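Local coordinates for putative DNA protection protein (Streptomyces coelicolor, PDB 4CYB) that probably oxidises and binds iron as a twelve-subunit ferritin-like Dps protein, the family that shields DNA from iron-driven oxidative damage, at residues Ala15-Met18 with Asp19-Leu22; Val99-Pro102 with Pro103-Val106; Ala131-Thr134 with Gln135-Gly138; Thr2-Glu5 with Phe6-Lys10. One frame throughout, in Å; residues are numbered along the deposited sequence.

Contact 1 (Ala15-Met18 with Asp19-Leu22); sequences ALTM and DTRL
Thr17 and Thr20 cross at about a right angle where helix 18-48 begins, and their hydroxyls share a hydrogen bond of 3.1 Å from OG1 to OG1. The Thr17 hydroxyl sits between its backbone N and carbonyl carbon (chi1 78°), which swings it over the first helical turn toward Thr20. Water 1 backs the pair by accepting from Thr17 N and bonding to Thr20 OG1; Thr20 OG1 is also tied to Tyr137 O, so a small hydroxyl suits this buried place.

The Arg21 side chain runs back toward the loop that precedes the helix. Its CG packs 3.6 Å from Leu16 CB, and a bend at chi3 (-74°) turns the guanidinium so that NE donates to Leu16 O at 3.1 Å. That oxygen lies in the guanidinium plane, whereas NE stands above the carbonyl plane and misses the lone pairs. Met18 CA lies over one face. NH1 reaches Lys10 O and Leu82 O, so carbonyl oxygens probably offset the buried charge; arginine, with several N-H groups, can serve more than one.

Main-chain bonds from Arg21 N to Thr17 O (2.9 Å) and Leu22 N to Met18 O open helix 18-48, a helix N-terminus with Thr17 as N-cap.

Contact 2 (Val99-Pro102 with Pro103-Val106); sequences VPRP and PDGV
Arg101 and Asp104 close a salt bridge across a proline-rich loop of the ferritin-like fold, between helix 90-96 and strand 106-107. Among the polar contacts, Arg101 NH2 donates to Asp104 OD1 at 2.9 Å, entering on the syn lone pair with an N-H...O angle of 149°. The acceptor is tilted a little from the guanidinium plane, and the guanidinium and carboxylate planes stand 30° apart. The arginine chain is extended from CG to NE, with CG anti to the backbone N (chi1 -179°), a reach that lets its head span the two prolines.

Arg101 has a second charged partner: NH1 makes a salt bridge to Glu95 of the third subunit, whose His92 packs on both side chains. With an alanine in place of Arg101, Asp104 would probably lose its charged mate, Glu95 of the third subunit its salt bridge and water 2 one of its donors.

Apolar contact comes from the proline rings. Pro102 CB lies 3.3 Å from Pro103 CD, a closeness largely set by the peptide bond that joins the two rings, and Pro102 is buried against Leu41 and Arg115. Prolines suit a loop without regular structure, since each ring limits phi and neither nitrogen has a hydrogen to donate.

Water 2 joins the polar groups: it accepts from Arg101 NE in the guanidinium plane at 3.0 Å and donates both to Pro102 O and to Asp104 OD1, each at 2.7 Å.

Contact 3 (Ala131-Thr134 with Gln135-Gly138); sequences AART and QEYG
The guanidinium of Arg133 has Glu136 at its edge, with the carboxylate carbon CD in the guanidinium plane, while Ala132 CB lies 3.7 Å above one face, offset toward the rim. The carboxylate is turned 45° against the guanidinium. A second flat group, the Tyr137 ring, meets Arg133 O near its plane, with CD2 at 3.6 Å, and stacks on Tyr23 of helix 18-48. These groups lie on the last turns of helix 109-136, which closes in a Schellman motif with Gly138 at positive phi.

Arg133 and Glu136 lie side by side and point the same way. Bends at chi2 and chi3 (-78° and 88°) bring NE round to the carboxylate, while the extended Glu136 chain leans back over the turn to meet it. NE donates almost straight to Glu136 OE1 at 3.0 Å, although it meets that oxygen from above the carboxylate plane. The closer approach between NH2 and OE2 is doubtful in the model. A long arginine and glutamate suit an ion pair bridging one helical turn.

The buried Thr134 hydroxyl bonds back to Ala130 O; Gln135 NE2 reaches Asp140 OD1 at the start of helix 140-164.

Main-chain bonds carry the helix on: Gln135 N to Ala131 O, Glu136 N to Ala132 O and Tyr137 N to Arg133 O. A side chain on Gly138 would be jammed against the preceding carbonyl oxygen, and Gly138 N donates to Gln135 O at 3.0 Å.

Contact 4 (Thr2-Glu5 with Phe6-Lys10); sequences TIQE and FGTVK
Gln4 stretches toward Thr8 with CG anti to its backbone N (chi1 177°), while chi1 of Thr8 (66°) sets OG1 between the backbone N and carbonyl carbon, facing Glu5. The two side chains slide past each other in opposite directions, with Gln4 CG 3.3 Å from Thr8 OG1.

Thr8 OG1 donates to Glu5 O at 2.8 Å, in the carbonyl plane and on a lone pair; threonine suits because its short hydroxyl can reach across the turn. The same oxygen takes a weak bond from Thr8 N at 3.4 Å, closing a type II beta turn from Glu5 to Thr8, with Gly7 at the positive phi that this turn requires. Were Thr8 replaced by an alanine, Glu5 O would probably keep just the weak turn bond, and the Gln4 amide would lose one of its acceptors.

Gln4, whose amide can donate and accept at once, gives weak bonds from NE2 to Thr8 O and OG1 and also reaches Gly83 O; OE1 accepts from Arg50 of the third subunit.

The Lys10 amine pairs with Glu163 of the second subunit. The chemistry implies a turn held by one firm hydroxyl bond, from which the Gln4 amide oxygen and Lys10 amine reach two other subunits.

Overall arrangement
None of the four is a fully buried core: contacts 1, 2 and 3 are partly buried, and contact 4 lies at the surface. Contact 1 starts helix 18-48 and contact 3 ends helix 109-136; their centres are 12 Å apart, and they join through Thr20 OG1 and Tyr137 O. Contact 1 also meets contact 4, where Arg21 NH1 binds Lys10 O, so the N-terminal segment is fastened to the helix start. Contact 2 lies apart, its centre 37 Å from that of contact 1. The helix ends combine main-chain bonds with an arginine, on a carbonyl in contact 1 and a glutamate in contact 3; contact 2 is an ion pair with a water, contact 4 a hydroxyl-closed turn. Contacts 2 and 4 both touch the third subunit, contacts 1 and 4 the second.

Contact 1 (Ala15-Met18 with Asp19-Leu22)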
loop_
_atom_site.group_PDB
_atom_site.type_symbol
_atom_site.label_atom_id
_atom_site.label_comp_id
_atom_site.label_asym_id
_atom_site.label_seq_id
_atom_site.Cartn_x
_atom_site.Cartn_y
_atom_site.Cartn_z
ATOM N N ALA J 15 -11.899 27.110 -26.354
ATOM C CA ALA J 15 -12.942 28.130 -26.046
ATOM C C ALA J 15 -12.401 29.420 -25.442
ATOM O O ALA J 15 -13.057 30.052 -24.606
ATOM C CB ALA J 15 -14.004 27.559 -25.117
ATOM N N LEU J 16 -11.170 29.760 -25.760
ATOM C CA LEU J 16 -10.572 31.030 -25.274
ATOM C C LEU J 16 -9.992 31.734 -26.497
ATOM O O LEU J 16 -9.382 31.081 -27.370
ATOM C CB LEU J 16 -9.425 30.721 -24.275
ATOM C CG LEU J 16 -9.809 30.176 -22.884
ATOM C CD1 LEU J 16 -8.568 29.865 -22.071
ATOM C CD2 LEU J 16 -10.645 31.227 -22.153
ATOM N N THR J 17 -10.165 33.061 -26.597
ATOM C CA THR J 17 -9.600 33.807 -27.744
ATOM C C THR J 17 -8.050 33.734 -27.832
ATOM O O THR J 17 -7.345 33.594 -26.823
ATOM C CB THR J 17 -10.024 35.320 -27.742
ATOM O OG1 THR J 17 -9.237 36.036 -26.783
ATOM C CG2 THR J 17 -11.474 35.523 -27.406
ATOM N N MET J 18 -7.513 33.845 -29.045
ATOM C CA MET J 18 -6.096 33.967 -29.263
ATOM C C MET J 18 -5.445 35.045 -28.368
ATOM O O MET J 18 -4.361 34.810 -27.825
ATOM C CB MET J 18 -5.815 34.199 -30.763
ATOM C CG MET J 18 -4.373 34.483 -31.140
ATOM S SD MET J 18 -4.158 35.074 -32.869
ATOM C CE MET J 18 -5.299 36.477 -32.974
ATOM N N ASP J 19 -6.103 36.205 -28.173
ATOM C CA ASP J 19 -5.483 37.252 -27.338
ATOM C C ASP J 19 -5.387 36.798 -25.856
ATOM O O ASP J 19 -4.375 37.051 -25.191
ATOM C CB ASP J 19 -6.338 38.527 -27.331
ATOM C CG ASP J 19 -6.162 39.371 -28.595
ATOM O OD1 ASP J 19 -5.196 39.150 -29.363
ATOM O OD2 ASP J 19 -7.039 40.238 -28.833
ATOM N N THR J 20 -6.457 36.183 -25.380
ATOM C CA THR J 20 -6.553 35.666 -24.004
ATOM C C THR J 20 -5.504 34.603 -23.769
ATOM O O THR J 20 -4.756 34.689 -22.802
ATOM C CB THR J 20 -7.944 35.137 -23.674
ATOM O OG1 THR J 20 -8.843 36.255 -23.702
ATOM C CG2 THR J 20 -7.974 34.518 -22.248
ATOM N N ARG J 21 -5.377 33.684 -24.695
ATOM C CA ARG J 21 -4.362 32.632 -24.555
ATOM C C ARG J 21 -2.931 33.133 -24.611
ATOM O O ARG J 21 -2.087 32.755 -23.802
ATOM C CB ARG J 21 -4.631 31.545 -25.601
ATOM C CG ARG J 21 -5.998 30.920 -25.380
ATOM C CD ARG J 21 -6.230 29.741 -26.289
ATOM N NE ARG J 21 -6.497 30.104 -27.685
ATOM C CZ ARG J 21 -5.690 29.914 -28.707
ATOM N NH1 ARG J 21 -4.504 29.334 -28.543
ATOM N NH2 ARG J 21 -6.078 30.264 -29.944
ATOM N N LEU J 22 -2.646 34.045 -25.536
ATOM C CA LEU J 22 -1.334 34.613 -25.620
ATOM C C LEU J 22 -0.939 35.342 -24.343
ATOM O O LEU J 22 0.182 35.210 -23.847
ATOM C CB LEU J 22 -1.342 35.633 -26.767
ATOM C CG LEU J 22 -0.151 35.773 -27.704
ATOM C CD1 LEU J 22 0.165 37.263 -27.901
ATOM C CD2 LEU J 22 1.075 34.996 -27.301
HETATM O O HOH W 1 -11.234 34.420 -24.251
#

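Contact 2 (Val99-Pro102 with Pro103-Val106)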
loop_
_atom_site.group_PDB
_atom_site.type_symbol
_atom_site.label_atom_id
_atom_site.label_comp_id
_atom_site.label_asym_id
_atom_site.label_seq_id
_atom_site.Cartn_x
_atom_site.Cartn_y
_atom_site.Cartn_z
ATOM N N VAL J 99 14.245 36.667 -10.515
ATOM C CA VAL J 99 14.818 36.240 -9.243
ATOM C C VAL J 99 16.342 36.304 -9.367
ATOM O O VAL J 99 16.906 35.628 -10.218
ATOM C CB VAL J 99 14.405 34.757 -8.875
ATOM C CG1 VAL J 99 15.007 34.354 -7.519
ATOM C CG2 VAL J 99 12.892 34.645 -8.865
ATOM N N PRO J 100 17.021 37.059 -8.465
ATOM C CA PRO J 100 18.471 37.278 -8.565
ATOM C C PRO J 100 19.263 35.976 -8.398
ATOM O O PRO J 100 18.832 35.050 -7.663
ATOM C CB PRO J 100 18.778 38.270 -7.389
ATOM C CG PRO J 100 17.458 38.954 -7.151
ATOM C CD PRO J 100 16.415 37.874 -7.386
ATOM N N ARG J 101 20.403 35.892 -9.082
ATOM C CA ARG J 101 21.315 34.750 -8.907
ATOM C C ARG J 101 22.028 34.788 -7.533
ATOM O O ARG J 101 22.589 35.853 -7.115
ATOM C CB ARG J 101 22.356 34.755 -10.031
ATOM C CG ARG J 101 23.343 33.586 -9.962
ATOM C CD ARG J 101 24.304 33.682 -11.137
ATOM N NE ARG J 101 25.362 32.705 -11.024
ATOM C CZ ARG J 101 26.292 32.510 -11.953
ATOM N NH1 ARG J 101 26.223 33.171 -13.105
ATOM N NH2 ARG J 101 27.270 31.638 -11.755
ATOM N N PRO J 102 22.046 33.650 -6.803
ATOM C CA PRO J 102 22.791 33.649 -5.521
ATOM C C PRO J 102 24.277 33.513 -5.741
ATOM O O PRO J 102 24.702 33.224 -6.850
ATOM C CB PRO J 102 22.283 32.361 -4.824
ATOM C CG PRO J 102 21.954 31.440 -5.961
ATOM C CD PRO J 102 21.487 32.316 -7.132
ATOM N N PRO J 103 25.109 33.652 -4.674
ATOM C CA PRO J 103 26.527 33.319 -4.776
ATOM C C PRO J 103 26.684 31.863 -5.226
ATOM O O PRO J 103 25.824 31.018 -4.859
ATOM C CB PRO J 103 27.033 33.425 -3.325
ATOM C CG PRO J 103 26.082 34.439 -2.669
ATOM C CD PRO J 103 24.728 34.078 -3.309
ATOM N N ASP J 104 27.745 31.568 -5.966
ATOM C CA ASP J 104 28.021 30.147 -6.393
ATOM C C ASP J 104 28.314 29.252 -5.206
ATOM O O ASP J 104 28.041 28.032 -5.252
ATOM C CB ASP J 104 29.242 30.117 -7.281
ATOM C CG ASP J 104 29.000 30.771 -8.627
ATOM O OD1 ASP J 104 27.838 31.013 -8.968
ATOM O OD2 ASP J 104 29.981 31.034 -9.362
ATOM N N GLY J 105 28.884 29.853 -4.159
ATOM C CA GLY J 105 29.320 29.087 -2.977
ATOM C C GLY J 105 28.259 28.984 -1.880
ATOM O O GLY J 105 27.028 29.075 -2.139
ATOM N N VAL J 106 28.727 28.741 -0.664
ATOM C CA VAL J 106 27.831 28.480 0.487
ATOM C C VAL J 106 27.650 29.751 1.295
ATOM O O VAL J 106 28.643 30.318 1.773
ATOM C CB VAL J 106 28.423 27.386 1.396
ATOM C CG1 VAL J 106 27.467 27.019 2.540
ATOM C CG2 VAL J 106 28.774 26.144 0.590
HETATM O O HOH W 2 25.203 31.073 -8.462
#

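Contact 3 (Ala131-Thr134 with Gln135-Gly138)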
loop_
_atom_site.group_PDB
_atom_site.type_symbol
_atom_site.label_atom_id
_atom_site.label_comp_id
_atom_site.label_asym_id
_atom_site.label_seq_id
_atom_site.Cartn_x
_atom_site.Cartn_y
_atom_site.Cartn_z
ATOM N N ALA J 131 -3.161 36.790 -11.586
ATOM C CA ALA J 131 -4.512 36.269 -11.268
ATOM C C ALA J 131 -5.633 37.250 -11.621
ATOM O O ALA J 131 -6.605 36.881 -12.310
ATOM C CB ALA J 131 -4.615 35.816 -9.807
ATOM N N ALA J 132 -5.469 38.499 -11.192
ATOM C CA ALA J 132 -6.478 39.535 -11.509
ATOM C C ALA J 132 -6.605 39.742 -13.031
ATOM O O ALA J 132 -7.718 39.812 -13.563
ATOM C CB ALA J 132 -6.119 40.844 -10.827
ATOM N N ARG J 133 -5.485 39.874 -13.741
ATOM C CA ARG J 133 -5.518 40.193 -15.178
ATOM C C ARG J 133 -6.005 39.051 -16.030
ATOM O O ARG J 133 -6.791 39.259 -16.935
ATOM C CB ARG J 133 -4.157 40.636 -15.697
ATOM C CG ARG J 133 -3.535 41.837 -15.022
ATOM C CD ARG J 133 -4.184 43.119 -15.537
ATOM N NE ARG J 133 -5.375 43.460 -14.746
ATOM C CZ ARG J 133 -5.360 43.858 -13.466
ATOM N NH1 ARG J 133 -4.218 43.965 -12.802
ATOM N NH2 ARG J 133 -6.494 44.146 -12.836
ATOM N N THR J 134 -5.553 37.822 -15.749
ATOM C CA THR J 134 -6.086 36.657 -16.509
ATOM C C THR J 134 -7.575 36.465 -16.238
ATOM O O THR J 134 -8.316 36.109 -17.135
ATOM C CB THR J 134 -5.290 35.340 -16.229
ATOM O OG1 THR J 134 -5.364 35.043 -14.838
ATOM C CG2 THR J 134 -3.863 35.528 -16.615
ATOM N N GLN J 135 -8.023 36.728 -15.017
ATOM C CA GLN J 135 -9.453 36.658 -14.739
ATOM C C GLN J 135 -10.246 37.702 -15.573
ATOM O O GLN J 135 -11.296 37.400 -16.153
ATOM C CB GLN J 135 -9.728 36.866 -13.252
ATOM C CG GLN J 135 -11.200 36.733 -12.830
ATOM C CD GLN J 135 -11.739 35.335 -13.151
ATOM O OE1 GLN J 135 -11.304 34.340 -12.556
ATOM N NE2 GLN J 135 -12.625 35.245 -14.151
ATOM N N GLU J 136 -9.731 38.924 -15.649
ATOM C CA GLU J 136 -10.392 39.958 -16.466
ATOM C C GLU J 136 -10.519 39.560 -17.923
ATOM O O GLU J 136 -11.503 39.916 -18.562
ATOM C CB GLU J 136 -9.588 41.252 -16.455
ATOM C CG GLU J 136 -9.840 42.139 -15.282
ATOM C CD GLU J 136 -8.683 43.124 -15.122
ATOM O OE1 GLU J 136 -8.057 43.512 -16.149
ATOM O OE2 GLU J 136 -8.373 43.479 -13.957
ATOM N N TYR J 137 -9.505 38.884 -18.472
ATOM C CA TYR J 137 -9.568 38.392 -19.848
ATOM C C TYR J 137 -10.443 37.156 -20.030
ATOM O O TYR J 137 -10.579 36.707 -21.147
ATOM C CB TYR J 137 -8.196 37.975 -20.352
ATOM C CG TYR J 137 -7.343 38.929 -21.132
ATOM C CD1 TYR J 137 -7.535 39.120 -22.542
ATOM C CD2 TYR J 137 -6.267 39.584 -20.507
ATOM C CE1 TYR J 137 -6.710 39.978 -23.289
ATOM C CE2 TYR J 137 -5.430 40.437 -21.241
ATOM C CZ TYR J 137 -5.657 40.635 -22.618
ATOM O OH TYR J 137 -4.815 41.496 -23.290
ATOM N N GLY J 138 -10.979 36.564 -18.966
ATOM C CA GLY J 138 -11.906 35.443 -19.142
ATOM C C GLY J 138 -11.233 34.066 -18.990
ATOM O O GLY J 138 -11.906 33.036 -19.178
#

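Contact 4 (Thr2-Glu5 with Phe6-Lys10)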
loop_
_atom_site.group_PDB
_atom_site.type_symbol
_atom_site.label_atom_id
_atom_site.label_comp_id
_atom_site.label_asym_id
_atom_site.label_seq_id
_atom_site.Cartn_x
_atom_site.Cartn_y
_atom_site.Cartn_z
ATOM N N THR J 2 12.318 25.172 -36.595
ATOM C CA THR J 2 11.321 25.417 -35.577
ATOM C C THR J 2 9.925 25.097 -36.153
ATOM O O THR J 2 9.575 25.581 -37.226
ATOM C CB THR J 2 11.430 26.877 -35.091
ATOM O OG1 THR J 2 12.491 26.982 -34.126
ATOM C CG2 THR J 2 10.156 27.343 -34.429
ATOM N N ILE J 3 9.134 24.259 -35.481
ATOM C CA ILE J 3 7.754 24.090 -35.898
ATOM C C ILE J 3 6.762 25.049 -35.205
ATOM O O ILE J 3 5.686 25.279 -35.728
ATOM C CB ILE J 3 7.275 22.608 -35.957
ATOM C CG1 ILE J 3 7.326 21.905 -34.594
ATOM C CG2 ILE J 3 8.067 21.829 -37.016
ATOM C CD1 ILE J 3 6.847 20.445 -34.622
ATOM N N GLN J 4 7.104 25.583 -34.029
ATOM C CA GLN J 4 6.340 26.665 -33.408
ATOM C C GLN J 4 7.325 27.537 -32.671
ATOM O O GLN J 4 8.133 27.010 -31.904
ATOM C CB GLN J 4 5.254 26.116 -32.445
ATOM C CG GLN J 4 4.471 27.255 -31.726
ATOM C CD GLN J 4 3.344 26.758 -30.850
ATOM O OE1 GLN J 4 3.097 25.562 -30.745
ATOM N NE2 GLN J 4 2.659 27.669 -30.201
ATOM N N GLU J 5 7.272 28.856 -32.880
ATOM C CA GLU J 5 8.167 29.782 -32.217
ATOM C C GLU J 5 7.748 29.988 -30.801
ATOM O O GLU J 5 6.540 30.029 -30.508
ATOM C CB GLU J 5 8.168 31.191 -32.910
ATOM C CG GLU J 5 8.690 31.170 -34.362
ATOM C CD GLU J 5 10.205 30.985 -34.498
ATOM O OE1 GLU J 5 10.977 31.482 -33.630
ATOM O OE2 GLU J 5 10.640 30.349 -35.496
ATOM N N PHE J 6 8.744 30.159 -29.929
ATOM C CA PHE J 6 8.460 30.586 -28.579
ATOM C C PHE J 6 7.708 31.942 -28.608
ATOM O O PHE J 6 7.961 32.769 -29.510
ATOM C CB PHE J 6 9.748 30.653 -27.718
ATOM C CG PHE J 6 9.471 31.016 -26.288
ATOM C CD1 PHE J 6 9.349 32.372 -25.902
ATOM C CD2 PHE J 6 9.272 30.011 -25.318
ATOM C CE1 PHE J 6 9.034 32.691 -24.597
ATOM C CE2 PHE J 6 8.950 30.329 -24.022
ATOM C CZ PHE J 6 8.853 31.673 -23.637
ATOM N N GLY J 7 6.808 32.155 -27.662
ATOM C CA GLY J 7 6.014 33.394 -27.565
ATOM C C GLY J 7 4.860 33.521 -28.554
ATOM O O GLY J 7 4.309 34.614 -28.699
ATOM N N THR J 8 4.482 32.418 -29.216
ATOM C CA THR J 8 3.247 32.350 -30.017
ATOM C C THR J 8 2.243 31.356 -29.423
ATOM O O THR J 8 2.623 30.511 -28.603
ATOM C CB THR J 8 3.528 31.883 -31.463
ATOM O OG1 THR J 8 3.988 30.527 -31.469
ATOM C CG2 THR J 8 4.567 32.788 -32.160
ATOM N N VAL J 9 0.985 31.422 -29.867
ATOM C CA VAL J 9 0.001 30.373 -29.549
ATOM C C VAL J 9 -0.530 29.792 -30.865
ATOM O O VAL J 9 -0.586 30.507 -31.929
ATOM C CB VAL J 9 -1.154 30.878 -28.647
ATOM C CG1 VAL J 9 -0.665 31.290 -27.269
ATOM C CG2 VAL J 9 -1.947 32.021 -29.328
ATOM N N LYS J 10 -0.893 28.516 -30.859
ATOM C CA LYS J 10 -1.491 27.978 -32.055
ATOM C C LYS J 10 -2.985 28.111 -32.007
ATOM O O LYS J 10 -3.549 28.447 -30.975
ATOM C CB LYS J 10 -1.007 26.562 -32.439
ATOM C CG LYS J 10 -0.991 25.506 -31.349
ATOM C CD LYS J 10 -0.385 24.213 -31.909
ATOM C CE LYS J 10 -0.376 23.111 -30.848
ATOM N NZ LYS J 10 -0.292 21.728 -31.437
HETATM O O HOH W 3 11.213 30.584 -30.965
#